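Local coordinates for extracellular serine protease (Aeromonas sobria, PDB 3WQB), which cleaves peptide bonds that follow two basic residues, one of them lysine, and is a secreted, calcium-binding member of the furin subfamily and a probable virulence factor, at residues E400-M406 / K537-E541; E492-P496 / S542-W547; D44-G50 / T288-V294. The protein carries 1 engineered substitution. One frame throughout, in Å; residues are numbered along the deposited sequence.

Contact 1 (E400-M406 / K537-E541); sequences ERNAAGM and KFYGE
Asn402 uses its side-chain amide four times, ND2 reaching the carbonyls of Lys537 and Tyr539 and OD1 gripping its own loop. Asn402 ND2 donates to Lys537 O at 2.8 Å, with that oxygen close to the amide plane, and to Tyr539 O at 2.9 Å, with the oxygen tilted further from it. Asn402 OD1 accepts from Ala404 N at 2.9 Å and from Met406 N at 3.0 Å; these donors approach from opposite faces of the amide, so its rotation is fixed from both ends. A chi1 of 76° sets CG between the backbone N and carbonyl carbon, where the amide can bridge its own loop and the partner loop. Glu541 extends alongside, and its OE2 takes an almost straight bond (170°) from Ala403 N at 2.9 Å while also bonding Thr499. At the other end Lys537 NZ meets Glu400 OE1 at 2.8 Å on the anti side of the carboxylate. This salt bridge is shared, because Lys394 holds OE2 and Arg500 O also binds NZ. The geometry is that of an Asx turn inside a type I turn, joining strands 400-401 and 407-408 beside the P-domain.

Contact 2 (E492-P496 / S542-W547); sequences ELVSP and SAQGTW
This is a CH-pi contact, with Ser495 and Pro496 lying over one face of Trp547, at one end of the central antiparallel pair of a P-domain sheet, where strand 489-494 stops beside the start of strand 545-553. Pro496 CD stands 3.4 Å from the centroid of the five-membered ring of Trp547, 16° off its normal. Over the same face, Ser495 CB lies 3.9 Å from the centroid of the six-membered ring of Trp547, 20° off the normal, so both rings of the indole are covered by consecutive residues. Leu493 adds an oblique apolar touch, its CD2 being 3.9 Å from Trp547 CE3. With chi1 at -68°, Trp547 CG sits beside its backbone N, and the indole turns back toward Ala543. There Trp547 NE1 donates to Ala543 O at 2.9 Å, nearly in the ring plane, which fixes the ring's rotation. Backbone pairing gives way here to CA-H...O contacts, from Trp547 CA to Val494 O at 3.2 Å and from Pro496 CA to Thr546 O at 3.3 Å, the proline N having no hydrogen to give. Regular pairing of the two strands appears further on, between Val494 and Arg548 and between Glu492 and Glu550. Around this corner Phe538 meets Trp547 edge-to-face, strand 460-466 borders strand 545-553 on its other side, and strands 471-482 and 583-595 pack against Leu493, Ala543 and Trp547.

Contact 3 (D44-G50 / T288-V294); sequences DGFSARG and TDTPAMV
A tight turn of the subtilisin domain, Asp44 to Ser47, is docked on the loop Thr288-Ala292 that leads into strand 293-296, with Pro291 as the main point of touch. The turn is type I′, consistent with the positive phi angles of Gly45 (56°) and Phe46 (74°) together with their small psi values, and Asp44 OD1, accepting from Phe46 N above the carboxylate plane, adds an Asx turn. The ring edge of Pro291 lies against two carbonyl oxygens: its CD is 3.3 Å from Arg49 O, and its CG is 3.6 Å from Asp44 O. Ser47 lies against the same loop, and a chi1 of 84° swings OG back over its own turn. There Ser47 OG donates to Asp44 O at 2.8 Å, in the carbonyl plane and on a lone pair; Ser47 N bonds the same oxygen, so two donors grip it. Across the contact Ala48 N donates to Thr288 O at 2.9 Å. A water adds a further polar link, donating to Gly45 O and accepting from Ala292 N. Arg49 runs side by side with Thr290, whose CG2 sits over one face of the guanidinium, 3.5 Å from Arg49 NE. That group is held by Gly50 O, in its plane, and by a salt bridge to Asp264. At the far end Val294 CG2 touches the edge of the Phe46 ring, 4.0 Å from Phe46 CD2. The side chain of Val294 is about 4 Å from that of the calcium ligand Thr132 and about 10 Å from the ion itself. A type I′ turn reinforced by an Asx turn thus packs on the loop before strand 293-296, whose Val294 borders a calcium site of the subtilase fold.

In the fold
Contacts 1 and 2 are neighbours, with centres about 12 Å apart. Their segments alternate along the chain, and 537-541 runs directly into 542-547, so one continuous stretch of the P-domain serves both. They also touch: Glu541 OE1 lies 2.8 Å from Ser495 OG, a probable hydrogen bond. Together they connect the hairpin of strands 400-401 and 407-408 to the end of the inner strand pair 489-494 and 545-553 of a P-domain sheet, probably at the domain junction. Contact 3 closes earlier in the chain, within the subtilisin domain, its centre about 36 Å from that of contact 1 and about 44 Å from that of contact 2.

Contact 1 (E400-M406 / K537-E541)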
# COMPACT_ATOMS: atom_id res chain seq x y z
N GLU A 400 -4.35 21.01 2.50
CA GLU A 400 -3.59 22.16 1.98
C GLU A 400 -3.65 22.19 0.46
O GLU A 400 -3.78 21.15 -0.20
CB GLU A 400 -2.13 22.11 2.45
CG GLU A 400 -2.02 22.16 3.98
CD GLU A 400 -0.60 22.07 4.50
OE1 GLU A 400 0.33 22.00 3.68
OE2 GLU A 400 -0.41 22.08 5.74
N ARG A 401 -3.59 23.39 -0.09
CA ARG A 401 -3.65 23.57 -1.54
C ARG A 401 -2.25 23.93 -2.06
O ARG A 401 -1.63 24.87 -1.56
CB ARG A 401 -4.66 24.66 -1.91
CG ARG A 401 -5.10 24.64 -3.37
CD ARG A 401 -6.14 25.73 -3.64
NE ARG A 401 -7.09 25.30 -4.67
CZ ARG A 401 -7.39 25.98 -5.77
NH1 ARG A 401 -6.83 27.16 -6.02
NH2 ARG A 401 -8.27 25.48 -6.62
N ASN A 402 -1.76 23.18 -3.05
CA ASN A 402 -0.42 23.44 -3.58
C ASN A 402 -0.41 24.62 -4.56
O ASN A 402 -1.45 25.23 -4.82
CB ASN A 402 0.25 22.17 -4.14
CG ASN A 402 -0.29 21.73 -5.49
OD1 ASN A 402 -0.95 22.48 -6.22
ND2 ASN A 402 0.01 20.48 -5.84
N ALA A 403 0.76 24.94 -5.11
CA ALA A 403 0.89 26.16 -5.93
C ALA A 403 0.21 26.04 -7.29
O ALA A 403 0.00 27.06 -7.97
CB ALA A 403 2.34 26.55 -6.09
N ALA A 404 -0.14 24.82 -7.67
CA ALA A 404 -0.84 24.56 -8.92
C ALA A 404 -2.35 24.44 -8.69
O ALA A 404 -3.10 24.13 -9.60
CB ALA A 404 -0.30 23.30 -9.58
N GLY A 405 -2.79 24.67 -7.45
CA GLY A 405 -4.21 24.70 -7.15
C GLY A 405 -4.81 23.37 -6.72
O GLY A 405 -6.02 23.26 -6.54
N MET A 406 -3.96 22.36 -6.57
CA MET A 406 -4.40 21.02 -6.17
C MET A 406 -4.49 20.91 -4.65
O MET A 406 -3.52 21.17 -3.94
CB MET A 406 -3.44 19.95 -6.69
CG MET A 406 -3.37 19.81 -8.20
SD MET A 406 -4.85 19.14 -8.98
CE MET A 406 -4.88 17.46 -8.34
N LYS A 537 2.16 15.66 -2.91
CA LYS A 537 1.72 17.02 -2.59
C LYS A 537 1.98 18.06 -3.68
O LYS A 537 1.27 19.07 -3.76
CB LYS A 537 2.35 17.46 -1.27
CG LYS A 537 2.13 18.91 -0.88
CD LYS A 537 0.66 19.21 -0.58
CE LYS A 537 0.47 20.66 -0.16
NZ LYS A 537 1.11 20.97 1.15
N PHE A 538 2.99 17.80 -4.51
CA PHE A 538 3.48 18.80 -5.45
C PHE A 538 2.91 18.65 -6.86
O PHE A 538 3.36 19.30 -7.80
CB PHE A 538 5.01 18.78 -5.47
CG PHE A 538 5.62 18.85 -4.11
CD1 PHE A 538 5.64 20.04 -3.40
CD2 PHE A 538 6.17 17.71 -3.52
CE1 PHE A 538 6.20 20.10 -2.12
CE2 PHE A 538 6.73 17.76 -2.24
CZ PHE A 538 6.74 18.96 -1.55
N TYR A 539 1.90 17.80 -7.00
CA TYR A 539 1.30 17.50 -8.29
C TYR A 539 0.90 18.77 -9.03
O TYR A 539 0.08 19.56 -8.55
CB TYR A 539 0.09 16.60 -8.08
CG TYR A 539 -0.44 15.96 -9.34
CD1 TYR A 539 -0.04 14.68 -9.71
CD2 TYR A 539 -1.35 16.64 -10.17
CE1 TYR A 539 -0.52 14.09 -10.87
CE2 TYR A 539 -1.84 16.04 -11.34
CZ TYR A 539 -1.42 14.77 -11.68
OH TYR A 539 -1.89 14.17 -12.82
N GLY A 540 1.46 18.94 -10.23
CA GLY A 540 1.11 20.06 -11.09
C GLY A 540 2.06 21.25 -11.00
O GLY A 540 2.02 22.12 -11.86
N GLU A 541 2.88 21.30 -9.95
CA GLU A 541 3.83 22.41 -9.77
C GLU A 541 5.00 22.32 -10.75
O GLU A 541 5.29 21.25 -11.29
CB GLU A 541 4.38 22.41 -8.34
CG GLU A 541 3.36 22.78 -7.28
CD GLU A 541 3.96 23.08 -5.92
OE1 GLU A 541 5.20 23.03 -5.75
OE2 GLU A 541 3.16 23.34 -5.00
O HOH W 1 0.54 23.94 0.74

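Contact 2 (E492-P496 / S542-W547)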
# COMPACT_ATOMS: atom_id res chain seq x y z
N GLU A 492 10.64 16.64 6.29
CA GLU A 492 9.77 17.47 5.45
C GLU A 492 10.52 17.93 4.21
O GLU A 492 11.73 18.11 4.23
CB GLU A 492 9.30 18.67 6.28
CG GLU A 492 8.09 19.43 5.76
CD GLU A 492 7.42 20.31 6.83
OE1 GLU A 492 6.46 21.03 6.48
OE2 GLU A 492 7.83 20.27 8.02
N LEU A 493 9.78 18.12 3.12
CA LEU A 493 10.34 18.57 1.85
C LEU A 493 9.64 19.84 1.39
O LEU A 493 8.41 19.95 1.51
CB LEU A 493 10.20 17.48 0.80
CG LEU A 493 10.86 17.71 -0.57
CD1 LEU A 493 12.38 17.75 -0.44
CD2 LEU A 493 10.44 16.63 -1.57
N VAL A 494 10.42 20.80 0.88
CA VAL A 494 9.90 22.09 0.43
C VAL A 494 10.23 22.28 -1.06
O VAL A 494 11.37 22.10 -1.48
CB VAL A 494 10.49 23.27 1.26
CG1 VAL A 494 9.79 24.58 0.93
CG2 VAL A 494 10.42 23.00 2.78
N SER A 495 9.22 22.63 -1.85
CA SER A 495 9.40 22.83 -3.29
C SER A 495 9.85 24.26 -3.61
O SER A 495 9.79 25.13 -2.74
CB SER A 495 8.09 22.51 -4.03
OG SER A 495 7.14 23.54 -3.83
N PRO A 496 10.27 24.51 -4.86
CA PRO A 496 10.63 25.87 -5.26
C PRO A 496 9.52 26.90 -5.01
O PRO A 496 9.82 28.07 -4.73
CB PRO A 496 10.92 25.73 -6.77
CG PRO A 496 11.39 24.32 -6.90
CD PRO A 496 10.57 23.52 -5.91
N SER A 542 5.68 23.45 -10.96
CA SER A 542 6.93 23.46 -11.71
C SER A 542 8.06 22.93 -10.83
O SER A 542 8.18 23.31 -9.66
CB SER A 542 7.25 24.88 -12.19
OG SER A 542 8.56 24.92 -12.75
N ALA A 543 8.89 22.07 -11.40
CA ALA A 543 10.01 21.47 -10.68
C ALA A 543 11.23 22.39 -10.57
O ALA A 543 12.10 22.16 -9.74
CB ALA A 543 10.42 20.16 -11.34
N GLN A 544 11.29 23.42 -11.41
CA GLN A 544 12.51 24.21 -11.56
C GLN A 544 12.77 25.09 -10.36
O GLN A 544 11.91 25.87 -9.95
CB GLN A 544 12.44 25.04 -12.83
CG GLN A 544 13.73 25.73 -13.22
CD GLN A 544 13.58 26.47 -14.53
OE1 GLN A 544 12.86 27.47 -14.61
NE2 GLN A 544 14.23 25.97 -15.57
N GLY A 545 13.98 24.98 -9.81
CA GLY A 545 14.36 25.76 -8.65
C GLY A 545 14.85 24.88 -7.52
O GLY A 545 15.16 23.70 -7.72
N THR A 546 14.90 25.46 -6.33
CA THR A 546 15.48 24.78 -5.19
C THR A 546 14.46 23.98 -4.39
O THR A 546 13.35 24.46 -4.11
CB THR A 546 16.21 25.76 -4.25
OG1 THR A 546 15.37 26.89 -3.96
CG2 THR A 546 17.51 26.27 -4.89
N TRP A 547 14.85 22.76 -4.06
CA TRP A 547 14.10 21.86 -3.19
C TRP A 547 14.88 21.66 -1.90
O TRP A 547 16.09 21.43 -1.92
CB TRP A 547 13.91 20.52 -3.88
CG TRP A 547 13.01 20.55 -5.08
CD1 TRP A 547 13.32 20.99 -6.33
CD2 TRP A 547 11.67 20.07 -5.13
NE1 TRP A 547 12.23 20.84 -7.17
CE2 TRP A 547 11.21 20.27 -6.45
CE3 TRP A 547 10.81 19.49 -4.19
CZ2 TRP A 547 9.91 19.92 -6.85
CZ3 TRP A 547 9.52 19.15 -4.58
CH2 TRP A 547 9.09 19.36 -5.90

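Contact 3 (D44-G50 / T288-V294)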
# COMPACT_ATOMS: atom_id res chain seq x y z
N ASP A 44 -27.05 0.81 7.29
CA ASP A 44 -26.16 0.26 8.30
C ASP A 44 -25.22 -0.85 7.83
O ASP A 44 -24.32 -1.24 8.57
CB ASP A 44 -26.92 -0.14 9.58
CG ASP A 44 -27.96 -1.23 9.36
OD1 ASP A 44 -27.90 -1.95 8.34
OD2 ASP A 44 -28.85 -1.37 10.25
N GLY A 45 -25.39 -1.34 6.59
CA GLY A 45 -24.59 -2.49 6.13
C GLY A 45 -24.70 -3.71 7.04
O GLY A 45 -23.76 -4.52 7.11
N PHE A 46 -25.85 -3.85 7.71
CA PHE A 46 -26.13 -4.92 8.68
C PHE A 46 -25.42 -4.76 10.03
O PHE A 46 -25.49 -5.64 10.89
CB PHE A 46 -25.93 -6.32 8.10
CG PHE A 46 -26.70 -6.57 6.83
CD1 PHE A 46 -28.09 -6.73 6.85
CD2 PHE A 46 -26.04 -6.68 5.61
CE1 PHE A 46 -28.80 -6.99 5.68
CE2 PHE A 46 -26.74 -6.93 4.43
CZ PHE A 46 -28.13 -7.09 4.46
N SER A 47 -24.74 -3.63 10.20
CA SER A 47 -24.14 -3.28 11.49
C SER A 47 -25.17 -2.53 12.34
O SER A 47 -26.30 -2.31 11.90
CB SER A 47 -22.89 -2.41 11.28
OG SER A 47 -23.23 -1.05 11.11
N ALA A 48 -24.75 -2.12 13.53
CA ALA A 48 -25.67 -1.50 14.49
C ALA A 48 -26.16 -0.11 14.07
O ALA A 48 -27.23 0.31 14.50
CB ALA A 48 -25.05 -1.46 15.88
N ARG A 49 -25.40 0.59 13.24
CA ARG A 49 -25.83 1.92 12.79
C ARG A 49 -25.30 2.27 11.41
O ARG A 49 -24.33 1.68 10.94
CB ARG A 49 -25.46 3.02 13.80
CG ARG A 49 -23.99 3.44 13.78
CD ARG A 49 -23.83 4.85 14.36
NE ARG A 49 -22.43 5.26 14.47
CZ ARG A 49 -21.74 5.85 13.50
NH1 ARG A 49 -22.29 6.11 12.32
NH2 ARG A 49 -20.47 6.18 13.70
N GLY A 50 -25.97 3.21 10.76
CA GLY A 50 -25.54 3.73 9.47
C GLY A 50 -24.63 4.94 9.62
O GLY A 50 -24.45 5.48 10.71
N THR A 288 -19.70 -4.24 12.82
CA THR A 288 -20.31 -4.68 14.07
C THR A 288 -21.13 -3.51 14.60
O THR A 288 -22.35 -3.49 14.48
CB THR A 288 -19.22 -5.12 15.08
OG1 THR A 288 -18.20 -4.12 15.12
CG2 THR A 288 -18.60 -6.45 14.64
N ASP A 289 -20.45 -2.51 15.15
CA ASP A 289 -21.10 -1.30 15.63
C ASP A 289 -21.42 -0.30 14.52
O ASP A 289 -22.37 0.47 14.60
CB ASP A 289 -20.24 -0.63 16.70
CG ASP A 289 -20.00 -1.52 17.90
OD1 ASP A 289 -20.98 -2.07 18.44
OD2 ASP A 289 -18.83 -1.69 18.31
N THR A 290 -20.61 -0.33 13.46
CA THR A 290 -20.70 0.64 12.35
C THR A 290 -20.37 -0.09 11.03
O THR A 290 -19.83 -1.20 11.07
CB THR A 290 -19.74 1.82 12.56
OG1 THR A 290 -18.42 1.30 12.76
CG2 THR A 290 -20.15 2.68 13.79
N PRO A 291 -20.69 0.51 9.87
CA PRO A 291 -20.64 -0.25 8.62
C PRO A 291 -19.25 -0.68 8.17
O PRO A 291 -18.26 0.07 8.32
CB PRO A 291 -21.25 0.71 7.58
CG PRO A 291 -22.10 1.61 8.39
CD PRO A 291 -21.33 1.82 9.66
N ALA A 292 -19.18 -1.88 7.62
CA ALA A 292 -18.02 -2.31 6.84
C ALA A 292 -18.49 -2.72 5.44
O ALA A 292 -19.53 -2.24 4.99
CB ALA A 292 -17.25 -3.42 7.55
N MET A 293 -17.75 -3.59 4.76
CA MET A 293 -17.99 -3.85 3.34
C MET A 293 -18.74 -5.17 3.15
O MET A 293 -18.19 -6.25 3.39
CB MET A 293 -16.66 -3.89 2.57
CG MET A 293 -15.73 -2.71 2.82
SD MET A 293 -16.28 -1.12 2.14
CE MET A 293 -15.83 -1.38 0.44
N VAL A 294 -19.98 -5.07 2.70
CA VAL A 294 -20.76 -6.25 2.34
C VAL A 294 -20.26 -6.79 1.01
O VAL A 294 -20.22 -6.06 0.01
CB VAL A 294 -22.27 -5.95 2.30
CG1 VAL A 294 -23.05 -7.15 1.74
CG2 VAL A 294 -22.76 -5.58 3.70
O HOH W 2 -21.10 -3.88 7.59